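Local atomic coordinates of PTS-dependent dihydroxyacetone kinase, ADP-binding subunit dhaL (Lactococcus lactis subsp. lactis, PDB entry 3CR3), a protein that binds ADP and magnesium, takes up a phosphoryl group from DhaM to form ATP, and passes it to dihydroxyacetone held by DhaK. Residues E9-F14 and S61-K66; A39-G44 and G77-L82; E146-A151 and P175-S180. All blocks are in the same frame, centred on the assembly; numbering follows the deposited sequence.

Interaction 1: residues E9-F14 and S61-K66; sequences EWLGKF and SEIFKK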
loop_
_atom_site.group_PDB
_atom_site.type_symbol
_atom_site.label_atom_id
_atom_site.label_comp_id
_atom_site.label_asym_id
_atom_site.label_seq_id
_atom_site.Cartn_x
_atom_site.Cartn_y
_atom_site.Cartn_z
ATOM N N GLU A 9 -2.829 -44.239 -2.120
ATOM C CA GLU A 9 -2.434 -44.616 -0.770
ATOM C C GLU A 9 -1.544 -43.533 -0.147
ATOM O O GLU A 9 -1.761 -43.135 0.994
ATOM C CB GLU A 9 -1.696 -45.961 -0.771
ATOM C CG GLU A 9 -1.312 -46.470 0.635
ATOM C CD GLU A 9 -0.410 -47.700 0.613
ATOM O OE1 GLU A 9 0.016 -48.130 -0.490
ATOM O OE2 GLU A 9 -0.126 -48.243 1.710
ATOM N N TRP A 10 -0.555 -43.064 -0.915
ATOM C CA TRP A 10 0.461 -42.121 -0.419
ATOM C C TRP A 10 -0.193 -40.811 -0.004
ATOM O O TRP A 10 0.004 -40.329 1.118
ATOM C CB TRP A 10 1.605 -41.935 -1.459
ATOM C CG TRP A 10 2.439 -40.672 -1.301
ATOM C CD1 TRP A 10 2.874 -40.109 -0.125
ATOM C CD2 TRP A 10 2.940 -39.828 -2.357
ATOM N NE1 TRP A 10 3.598 -38.966 -0.386
ATOM C CE2 TRP A 10 3.653 -38.766 -1.742
ATOM C CE3 TRP A 10 2.843 -39.857 -3.756
ATOM C CZ2 TRP A 10 4.271 -37.753 -2.478
ATOM C CZ3 TRP A 10 3.456 -38.839 -4.493
ATOM C CH2 TRP A 10 4.165 -37.804 -3.851
ATOM N N LEU A 11 -1.013 -40.272 -0.892
ATOM C CA LEU A 11 -1.692 -39.010 -0.647
ATOM C C LEU A 11 -2.680 -39.094 0.526
ATOM O O LEU A 11 -2.870 -38.116 1.245
ATOM C CB LEU A 11 -2.373 -38.497 -1.928
ATOM C CG LEU A 11 -1.387 -38.025 -3.000
ATOM C CD1 LEU A 11 -2.020 -37.997 -4.391
ATOM C CD2 LEU A 11 -0.795 -36.666 -2.641
ATOM N N GLY A 12 -3.283 -40.264 0.719
ATOM C CA GLY A 12 -4.176 -40.501 1.852
ATOM C C GLY A 12 -3.418 -40.436 3.166
ATOM O O GLY A 12 -3.867 -39.784 4.105
ATOM N N LYS A 13 -2.268 -41.115 3.223
ATOM C CA LYS A 13 -1.387 -41.071 4.392
ATOM C C LYS A 13 -0.850 -39.675 4.657
ATOM O O LYS A 13 -0.728 -39.279 5.806
ATOM C CB LYS A 13 -0.222 -42.049 4.250
ATOM C CG LYS A 13 -0.615 -43.511 4.433
ATOM C CD LYS A 13 0.619 -44.397 4.365
ATOM C CE LYS A 13 0.256 -45.848 4.654
ATOM N NZ LYS A 13 -0.280 -46.017 6.037
ATOM N N PHE A 14 -0.510 -38.946 3.589
ATOM C CA PHE A 14 -0.105 -37.541 3.681
ATOM C C PHE A 14 -1.235 -36.669 4.252
ATOM O O PHE A 14 -1.022 -35.929 5.210
ATOM C CB PHE A 14 0.377 -37.014 2.320
ATOM C CG PHE A 14 0.705 -35.542 2.318
ATOM C CD1 PHE A 14 1.683 -35.021 3.178
ATOM C CD2 PHE A 14 0.051 -34.679 1.459
ATOM C CE1 PHE A 14 1.983 -33.662 3.175
ATOM C CE2 PHE A 14 0.355 -33.311 1.434
ATOM C CZ PHE A 14 1.306 -32.801 2.291
ATOM N N SER A 61 -0.234 -39.529 -13.771
ATOM C CA SER A 61 -0.253 -38.139 -14.247
ATOM C C SER A 61 -1.593 -37.450 -13.949
ATOM O O SER A 61 -1.602 -36.336 -13.425
ATOM C CB SER A 61 0.071 -38.054 -15.745
ATOM O OG SER A 61 -0.000 -36.721 -16.210
ATOM N N GLU A 62 -2.707 -38.113 -14.275
ATOM C CA GLU A 62 -4.047 -37.601 -13.936
ATOM C C GLU A 62 -4.246 -37.309 -12.451
ATOM O O GLU A 62 -4.862 -36.299 -12.095
ATOM C CB GLU A 62 -5.153 -38.554 -14.411
ATOM C CG GLU A 62 -5.142 -38.790 -15.904
ATOM C CD GLU A 62 -6.344 -39.555 -16.401
ATOM O OE1 GLU A 62 -7.252 -39.878 -15.600
ATOM O OE2 GLU A 62 -6.383 -39.834 -17.616
ATOM N N ILE A 63 -3.746 -38.187 -11.587
ATOM C CA ILE A 63 -3.845 -37.954 -10.137
ATOM C C ILE A 63 -3.143 -36.658 -9.740
ATOM O O ILE A 63 -3.740 -35.803 -9.082
ATOM C CB ILE A 63 -3.279 -39.112 -9.299
ATOM C CG1 ILE A 63 -3.872 -40.448 -9.778
ATOM C CG2 ILE A 63 -3.536 -38.856 -7.799
ATOM C CD1 ILE A 63 -3.261 -41.688 -9.147
ATOM N N PHE A 64 -1.875 -36.531 -10.139
ATOM C CA PHE A 64 -1.077 -35.351 -9.835
ATOM C C PHE A 64 -1.729 -34.061 -10.364
ATOM O O PHE A 64 -1.725 -33.039 -9.678
ATOM C CB PHE A 64 0.350 -35.505 -10.377
ATOM C CG PHE A 64 1.178 -36.591 -9.686
ATOM C CD1 PHE A 64 0.881 -37.017 -8.388
ATOM C CD2 PHE A 64 2.282 -37.142 -10.325
ATOM C CE1 PHE A 64 1.645 -37.991 -7.763
ATOM C CE2 PHE A 64 3.052 -38.113 -9.708
ATOM C CZ PHE A 64 2.737 -38.537 -8.416
ATOM N N LYS A 65 -2.295 -34.117 -11.572
ATOM C CA LYS A 65 -2.991 -32.963 -12.146
ATOM C C LYS A 65 -4.175 -32.537 -11.278
ATOM O O LYS A 65 -4.402 -31.343 -11.082
ATOM C CB LYS A 65 -3.446 -33.241 -13.589
ATOM C CG LYS A 65 -4.116 -32.029 -14.258
ATOM C CD LYS A 65 -4.069 -32.078 -15.801
ATOM C CE LYS A 65 -4.792 -30.850 -16.412
ATOM N NZ LYS A 65 -4.320 -29.548 -15.824
ATOM N N LYS A 66 -4.912 -33.521 -10.762
ATOM C CA LYS A 66 -6.066 -33.288 -9.889
ATOM C C LYS A 66 -5.632 -32.696 -8.545
ATOM O O LYS A 66 -6.313 -31.821 -7.980
ATOM C CB LYS A 66 -6.847 -34.594 -9.679
ATOM C CG LYS A 66 -8.117 -34.476 -8.815
ATOM C CD LYS A 66 -9.103 -33.437 -9.357
ATOM C CE LYS A 66 -10.004 -34.001 -10.463
ATOM N NZ LYS A 66 -10.740 -32.875 -11.134
#

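Interaction 2: residues A39-G44 and G77-L82; sequences ANMARG and GASGPL. With ADP (adenosine-5'-diphosphate), chain G.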
loop_
_atom_site.group_PDB
_atom_site.type_symbol
_atom_site.label_atom_id
_atom_site.label_comp_id
_atom_site.label_asym_id
_atom_site.label_seq_id
_atom_site.Cartn_x
_atom_site.Cartn_y
_atom_site.Cartn_z
ATOM N N ALA A 39 -3.899 -25.025 8.872
ATOM C CA ALA A 39 -5.262 -24.783 8.378
ATOM C C ALA A 39 -5.343 -24.841 6.843
ATOM O O ALA A 39 -6.215 -25.518 6.299
ATOM C CB ALA A 39 -5.745 -23.432 8.864
ATOM N N ASN A 40 -4.425 -24.127 6.172
ATOM C CA ASN A 40 -4.298 -24.075 4.709
ATOM C C ASN A 40 -4.163 -25.472 4.095
ATOM O O ASN A 40 -4.916 -25.849 3.188
ATOM C CB ASN A 40 -3.047 -23.261 4.310
ATOM C CG ASN A 40 -3.265 -21.737 4.324
ATOM O OD1 ASN A 40 -4.383 -21.242 4.452
ATOM N ND2 ASN A 40 -2.170 -20.991 4.158
HETATM N N MSE A 41 -3.174 -26.219 4.589
HETATM C CA MSE A 41 -2.899 -27.574 4.130
HETATM C C MSE A 41 -4.012 -28.580 4.462
HETATM O O MSE A 41 -4.252 -29.503 3.677
HETATM C CB MSE A 41 -1.557 -28.068 4.675
HETATM C CG MSE A 41 -0.327 -27.294 4.152
HETATM SE SE MSE A 41 -0.160 -27.275 2.197
HETATM C CE MSE A 41 0.249 -29.185 1.994
ATOM N N ALA A 42 -4.654 -28.420 5.624
ATOM C CA ALA A 42 -5.752 -29.303 6.030
ATOM C C ALA A 42 -6.928 -29.194 5.081
ATOM O O ALA A 42 -7.462 -30.211 4.631
ATOM C CB ALA A 42 -6.195 -29.035 7.455
ATOM N N ARG A 43 -7.307 -27.956 4.783
ATOM C CA ARG A 43 -8.336 -27.631 3.789
ATOM C C ARG A 43 -7.975 -28.216 2.421
ATOM O O ARG A 43 -8.747 -28.976 1.827
ATOM C CB ARG A 43 -8.461 -26.113 3.696
ATOM C CG ARG A 43 -9.467 -25.566 2.696
ATOM C CD ARG A 43 -9.704 -24.068 2.946
ATOM N NE ARG A 43 -10.030 -23.787 4.350
ATOM C CZ ARG A 43 -9.276 -23.073 5.194
ATOM N NH1 ARG A 43 -8.137 -22.526 4.794
ATOM N NH2 ARG A 43 -9.681 -22.898 6.452
ATOM N N GLY A 44 -6.785 -27.877 1.941
ATOM C CA GLY A 44 -6.354 -28.290 0.620
ATOM C C GLY A 44 -6.305 -29.794 0.446
ATOM O O GLY A 44 -6.690 -30.310 -0.604
ATOM N N GLY A 77 -2.843 -19.368 0.661
ATOM C CA GLY A 77 -1.494 -18.855 0.885
ATOM C C GLY A 77 -0.481 -19.351 -0.135
ATOM O O GLY A 77 -0.831 -20.070 -1.084
ATOM N N ALA A 78 0.774 -18.968 0.076
ATOM C CA ALA A 78 1.897 -19.313 -0.799
ATOM C C ALA A 78 2.009 -20.812 -1.067
ATOM O O ALA A 78 2.376 -21.228 -2.156
ATOM C CB ALA A 78 3.210 -18.788 -0.200
ATOM N N SER A 79 1.681 -21.625 -0.077
ATOM C CA SER A 79 1.778 -23.081 -0.246
ATOM C C SER A 79 0.900 -23.616 -1.397
ATOM O O SER A 79 1.185 -24.677 -1.953
ATOM C CB SER A 79 1.444 -23.782 1.074
ATOM O OG SER A 79 0.133 -23.417 1.484
ATOM N N GLY A 80 -0.159 -22.884 -1.749
ATOM C CA GLY A 80 -1.027 -23.256 -2.882
ATOM C C GLY A 80 -0.322 -23.230 -4.239
ATOM O O GLY A 80 -0.158 -24.287 -4.877
ATOM N N PRO A 81 0.080 -22.032 -4.709
ATOM C CA PRO A 81 0.904 -21.963 -5.916
ATOM C C PRO A 81 2.143 -22.868 -5.870
ATOM O O PRO A 81 2.556 -23.386 -6.912
ATOM C CB PRO A 81 1.341 -20.494 -5.989
ATOM C CG PRO A 81 0.490 -19.752 -5.054
ATOM C CD PRO A 81 -0.240 -20.696 -4.164
ATOM N N LEU A 82 2.718 -23.067 -4.690
ATOM C CA LEU A 82 3.958 -23.858 -4.584
ATOM C C LEU A 82 3.761 -25.369 -4.735
ATOM O O LEU A 82 4.357 -25.996 -5.614
ATOM C CB LEU A 82 4.707 -23.541 -3.276
ATOM C CG LEU A 82 5.238 -22.109 -3.153
ATOM C CD1 LEU A 82 5.569 -21.836 -1.689
ATOM C CD2 LEU A 82 6.431 -21.872 -4.036
HETATM P PB ADP G . 1.529 -17.944 3.531
HETATM O O1B ADP G . 0.574 -17.807 4.673
HETATM O O2B ADP G . 1.074 -17.242 2.298
HETATM O O3B ADP G . 2.979 -17.633 3.906
HETATM P PA ADP G . 1.550 -20.783 4.145
HETATM O O1A ADP G . 1.600 -20.348 5.570
HETATM O O2A ADP G . 0.448 -21.748 3.775
HETATM O O3A ADP G . 1.505 -19.516 3.132
HETATM O "O5'" ADP G . 2.963 -21.444 3.729
HETATM C "C5'" ADP G . 4.192 -20.918 4.243
HETATM C "C4'" ADP G . 5.317 -21.741 3.651
HETATM O "O4'" ADP G . 5.437 -21.537 2.238
HETATM C "C3'" ADP G . 6.677 -21.381 4.222
HETATM O "O3'" ADP G . 6.889 -22.122 5.424
HETATM C "C2'" ADP G . 7.648 -21.764 3.107
HETATM O "O2'" ADP G . 8.145 -23.099 3.234
HETATM C "C1'" ADP G . 6.791 -21.742 1.848
HETATM N N9 ADP G . 7.186 -20.604 0.998
HETATM C C8 ADP G . 6.761 -19.334 1.173
HETATM N N7 ADP G . 7.294 -18.532 0.240
HETATM C C5 ADP G . 8.082 -19.297 -0.540
HETATM C C6 ADP G . 8.946 -19.068 -1.711
HETATM N N6 ADP G . 9.035 -17.826 -2.227
HETATM N N1 ADP G . 9.600 -20.127 -2.238
HETATM C C2 ADP G . 9.489 -21.371 -1.732
HETATM N N3 ADP G . 8.730 -21.645 -0.670
HETATM C C4 ADP G . 8.021 -20.666 -0.040
#

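Interaction 3: residues E146-A151 and P175-S180; sequences EKVVKA and PGTQSS. With ADP (adenosine-5'-diphosphate), chain G.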
loop_
_atom_site.group_PDB
_atom_site.type_symbol
_atom_site.label_atom_id
_atom_site.label_comp_id
_atom_site.label_asym_id
_atom_site.label_seq_id
_atom_site.Cartn_x
_atom_site.Cartn_y
_atom_site.Cartn_z
ATOM N N GLU A 146 13.783 -35.545 9.112
ATOM C CA GLU A 146 13.671 -34.842 10.386
ATOM C C GLU A 146 14.890 -33.946 10.659
ATOM O O GLU A 146 14.748 -32.853 11.199
ATOM C CB GLU A 146 13.419 -35.833 11.527
ATOM C CG GLU A 146 13.301 -35.207 12.923
ATOM C CD GLU A 146 12.185 -34.163 13.025
ATOM O OE1 GLU A 146 11.270 -34.149 12.157
ATOM O OE2 GLU A 146 12.225 -33.362 13.981
ATOM N N LYS A 147 16.073 -34.410 10.262
ATOM C CA LYS A 147 17.295 -33.607 10.352
ATOM C C LYS A 147 17.145 -32.260 9.625
ATOM O O LYS A 147 17.492 -31.220 10.176
ATOM C CB LYS A 147 18.496 -34.412 9.812
ATOM C CG LYS A 147 19.830 -33.689 9.828
ATOM C CD LYS A 147 20.997 -34.571 9.313
ATOM C CE LYS A 147 21.143 -34.534 7.774
ATOM N NZ LYS A 147 21.837 -35.761 7.218
ATOM N N VAL A 148 16.644 -32.286 8.390
ATOM C CA VAL A 148 16.436 -31.058 7.606
ATOM C C VAL A 148 15.405 -30.119 8.241
ATOM O O VAL A 148 15.587 -28.896 8.245
ATOM C CB VAL A 148 16.056 -31.370 6.133
ATOM C CG1 VAL A 148 15.862 -30.063 5.316
ATOM C CG2 VAL A 148 17.125 -32.239 5.491
ATOM N N VAL A 149 14.325 -30.693 8.768
ATOM C CA VAL A 149 13.301 -29.920 9.465
ATOM C C VAL A 149 13.894 -29.165 10.665
ATOM O O VAL A 149 13.670 -27.966 10.835
ATOM C CB VAL A 149 12.142 -30.838 9.958
ATOM C CG1 VAL A 149 11.166 -30.064 10.868
ATOM C CG2 VAL A 149 11.422 -31.470 8.774
ATOM N N LYS A 150 14.658 -29.869 11.490
ATOM C CA LYS A 150 15.284 -29.240 12.645
ATOM C C LYS A 150 16.294 -28.185 12.210
ATOM O O LYS A 150 16.387 -27.126 12.827
ATOM C CB LYS A 150 15.967 -30.280 13.536
ATOM C CG LYS A 150 15.027 -31.038 14.434
ATOM C CD LYS A 150 15.801 -31.850 15.444
ATOM C CE LYS A 150 14.862 -32.568 16.408
ATOM N NZ LYS A 150 14.312 -31.643 17.460
ATOM N N ALA A 151 17.033 -28.484 11.144
ATOM C CA ALA A 151 18.044 -27.572 10.609
ATOM C C ALA A 151 17.429 -26.287 10.079
ATOM O O ALA A 151 18.105 -25.246 10.034
ATOM C CB ALA A 151 18.887 -28.261 9.519
ATOM N N PRO A 175 7.356 -23.810 8.644
ATOM C CA PRO A 175 6.175 -24.676 8.489
ATOM C C PRO A 175 6.075 -25.467 7.155
ATOM O O PRO A 175 5.728 -26.633 7.189
ATOM C CB PRO A 175 4.982 -23.715 8.662
ATOM C CG PRO A 175 5.516 -22.350 8.550
ATOM C CD PRO A 175 6.997 -22.397 8.883
ATOM N N GLY A 176 6.363 -24.840 6.019
ATOM C CA GLY A 176 6.385 -25.527 4.739
ATOM C C GLY A 176 7.393 -26.668 4.693
ATOM O O GLY A 176 7.139 -27.695 4.062
ATOM N N THR A 177 8.558 -26.469 5.326
ATOM C CA THR A 177 9.576 -27.513 5.431
ATOM C C THR A 177 9.003 -28.724 6.172
ATOM O O THR A 177 9.205 -29.862 5.751
ATOM C CB THR A 177 10.862 -26.986 6.098
ATOM O OG1 THR A 177 11.387 -25.896 5.326
ATOM C CG2 THR A 177 11.941 -28.077 6.189
ATOM N N GLN A 178 8.288 -28.468 7.266
ATOM C CA GLN A 178 7.633 -29.523 8.029
ATOM C C GLN A 178 6.531 -30.222 7.235
ATOM O O GLN A 178 6.435 -31.450 7.252
ATOM C CB GLN A 178 7.044 -28.987 9.347
ATOM C CG GLN A 178 6.378 -30.050 10.215
ATOM C CD GLN A 178 7.320 -31.128 10.680
ATOM O OE1 GLN A 178 7.483 -32.167 10.025
ATOM N NE2 GLN A 178 7.963 -30.893 11.810
ATOM N N SER A 179 5.685 -29.455 6.564
ATOM C CA SER A 179 4.629 -30.104 5.798
ATOM C C SER A 179 5.278 -30.921 4.660
ATOM O O SER A 179 4.857 -32.018 4.378
ATOM C CB SER A 179 3.578 -29.093 5.307
ATOM O OG SER A 179 4.171 -28.139 4.431
ATOM N N SER A 180 6.359 -30.425 4.066
ATOM C CA SER A 180 7.063 -31.227 3.052
ATOM C C SER A 180 7.701 -32.507 3.598
ATOM O O SER A 180 7.785 -33.502 2.881
ATOM C CB SER A 180 8.077 -30.406 2.250
ATOM O OG SER A 180 7.428 -29.523 1.344
HETATM P PB ADP G . 1.529 -17.944 3.531
HETATM O O1B ADP G . 0.574 -17.807 4.673
HETATM O O2B ADP G . 1.074 -17.242 2.298
HETATM O O3B ADP G . 2.979 -17.633 3.906
HETATM P PA ADP G . 1.550 -20.783 4.145
HETATM O O1A ADP G . 1.600 -20.348 5.570
HETATM O O2A ADP G . 0.448 -21.748 3.775
HETATM O O3A ADP G . 1.505 -19.516 3.132
HETATM O "O5'" ADP G . 2.963 -21.444 3.729
HETATM C "C5'" ADP G . 4.192 -20.918 4.243
HETATM C "C4'" ADP G . 5.317 -21.741 3.651
HETATM O "O4'" ADP G . 5.437 -21.537 2.238
HETATM C "C3'" ADP G . 6.677 -21.381 4.222
HETATM O "O3'" ADP G . 6.889 -22.122 5.424
HETATM C "C2'" ADP G . 7.648 -21.764 3.107
HETATM O "O2'" ADP G . 8.145 -23.099 3.234
HETATM C "C1'" ADP G . 6.791 -21.742 1.848
HETATM N N9 ADP G . 7.186 -20.604 0.998
HETATM C C8 ADP G . 6.761 -19.334 1.173
HETATM N N7 ADP G . 7.294 -18.532 0.240
HETATM C C5 ADP G . 8.082 -19.297 -0.540
HETATM C C6 ADP G . 8.946 -19.068 -1.711
HETATM N N6 ADP G . 9.035 -17.826 -2.227
HETATM N N1 ADP G . 9.600 -20.127 -2.238
HETATM C C2 ADP G . 9.489 -21.371 -1.732
HETATM N N3 ADP G . 8.730 -21.645 -0.670
HETATM C C4 ADP G . 8.021 -20.666 -0.040
#

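Interaction 1: residues E9-F14 and S61-K66
Trp10 and Phe64 carry the larger part of this contact, the six-membered half of the indole reaching out to meet the phenyl ring. Trp10 CZ3 lies 3.8 Å from Phe64 CE1. It stands a little farther, at 4.0 Å, from Phe64 CZ, and this second carbon comes in at the indole edge, within the plane of that ring. The two side chains cross at roughly a right angle, and CZ3 is the indole atom that touches the phenyl ring, at CE1 and CZ. Next to them, a second pair works through methyl groups alone: Leu11 CD1 sits 3.8 Å from Ile63 CG2. The contact across the two segments is therefore wholly apolar, a modest 125 Å² of buried surface between backbones whose closest alpha carbons, Leu11 CA and Ile63 CA, are still 9.8 Å apart. Side chains must span that gap. Trp10 does so with CG anti to the backbone N (chi1 160°), beside the carbonyl carbon, and its six-membered ring extended toward helix 60-74.

A second shell fixes these groups in turn. The indole N-H of Trp10 is bound to the carbonyl oxygen of Leu183, which limits how the ring can turn and satisfies its buried polar atom, while Thr186 and Leu187 pack against it. Ile63 also rests on Phe57 of the preceding loop, and Leu11 on Met49. In the all-helical fold, the contact thus joins helix 4-20 to helix 60-74, with helix 175-191 against Trp10, helix 37-54 against Leu11, and helix 79-94 meeting Phe64 through Met90 and Ser91.

Interaction 2: residues A39-G44 and G77-L82
Asn40 and Ser79 approach each other across a phosphate-binding site at one end of the DhaL barrel of up-and-down helices, where helix 37-54 and the start of helix 79-94 receive ADP. Along Asn40, CB lies 4.3 Å from Ser79 OG, and CG passes near the alpha-phosphate oxygen. OD1 turns to the edge of the Arg43 guanidinium, in its plane. ND2, the other branch, is 3.9 Å from Gly77 N and gives a nearly straight hydrogen bond (164°) to ADP O2A at 2.8 Å. The same oxygen accepts a second hydrogen bond from Ser79 OG, so two side chains on different helices hold it. Behind that hydroxyl, the selenium of Met41, a selenomethionine, lies 3.9 Å from Ser79 OG. Gly77 is confined: a beta carbon there would run into both Asn40 ND2 and ADP O3A. Farther along, Leu82 CD1 is pressed tightly on the base, 3.2 Å from ADP C4, with CD2 near C2. With an alanine here both methyls are gone, and the base would probably lose this apolar neighbour and be freer to shift. At the beta-phosphate a backbone N-H contributes: Ala78 N donates to ADP O2B at 2.8 Å and 171°, and weakly to bridging O3A.

Interaction 3: residues E146-A151 and P175-S180
A trans first torsion followed by a bend at chi2 (62°) carries the Gln178 amide to Val149, whose CG1 branch, likewise anti to its own backbone N, is the methyl it meets. Gln178 NE2 comes to 3.4 Å from Val149 CG1, with the two side chains crossing obliquely, while OE1 is 4.2 Å from the other methyl, CG2, a looser approach. Thr177 turns its methyl to the same helix: Thr177 CG2 rests 4.0 Å from Val149 CA and approaches the backbone of Val148 as well. Its OG1 points elsewhere, hydrogen-bonded to Asp174 OD2, which fixes the rotation that presents the methyl.

The two segments form an antiparallel helix pair within the helical barrel of DhaL, their directions 173° apart and their axes 9.3 Å at closest approach. Helix 125-136 packs on the valines through Ile127, and helix 22-28 meets Gln178 through Tyr24, Leu25 and Leu28.

Another side of helix 175-191 serves the nucleotide. Gly176 N, in the first turn, donates to the ribose hydroxyl oxygen ADP O3' at 2.8 Å (159°), and Pro175 CG lies 3.4 Å from that same O3'. The absence of a side chain at Gly176 matters, since a beta carbon would collide with ADP O2'. One turn on, Ser179 OG is hydrogen-bonded to His37 NE2, a second-shell link to a residue whose ND1 also bonds ADP.

Interactions 2 and 3 share one ligand, holding it at different places: residues 39-44 and 77-82 serve the phosphates and adenine, residues 175-180 the ribose. Their centres are 16 Å apart and their nearest atoms about 4 Å, without touching; ADP is what bridges them. Interaction 1 lies away from the nucleotide, its centre 15 Å from that of interaction 2 and 21 Å from that of interaction 3, on the opposite side of the chain's centre from the latter. Phe14 nevertheless ties it to both, with CZ 3.8 Å from Met41 CE and CE1 3.5 Å from Ser179 O. Helix 60-74 also connects the two nucleotide-binding helices 37-54 and 79-94 along the chain.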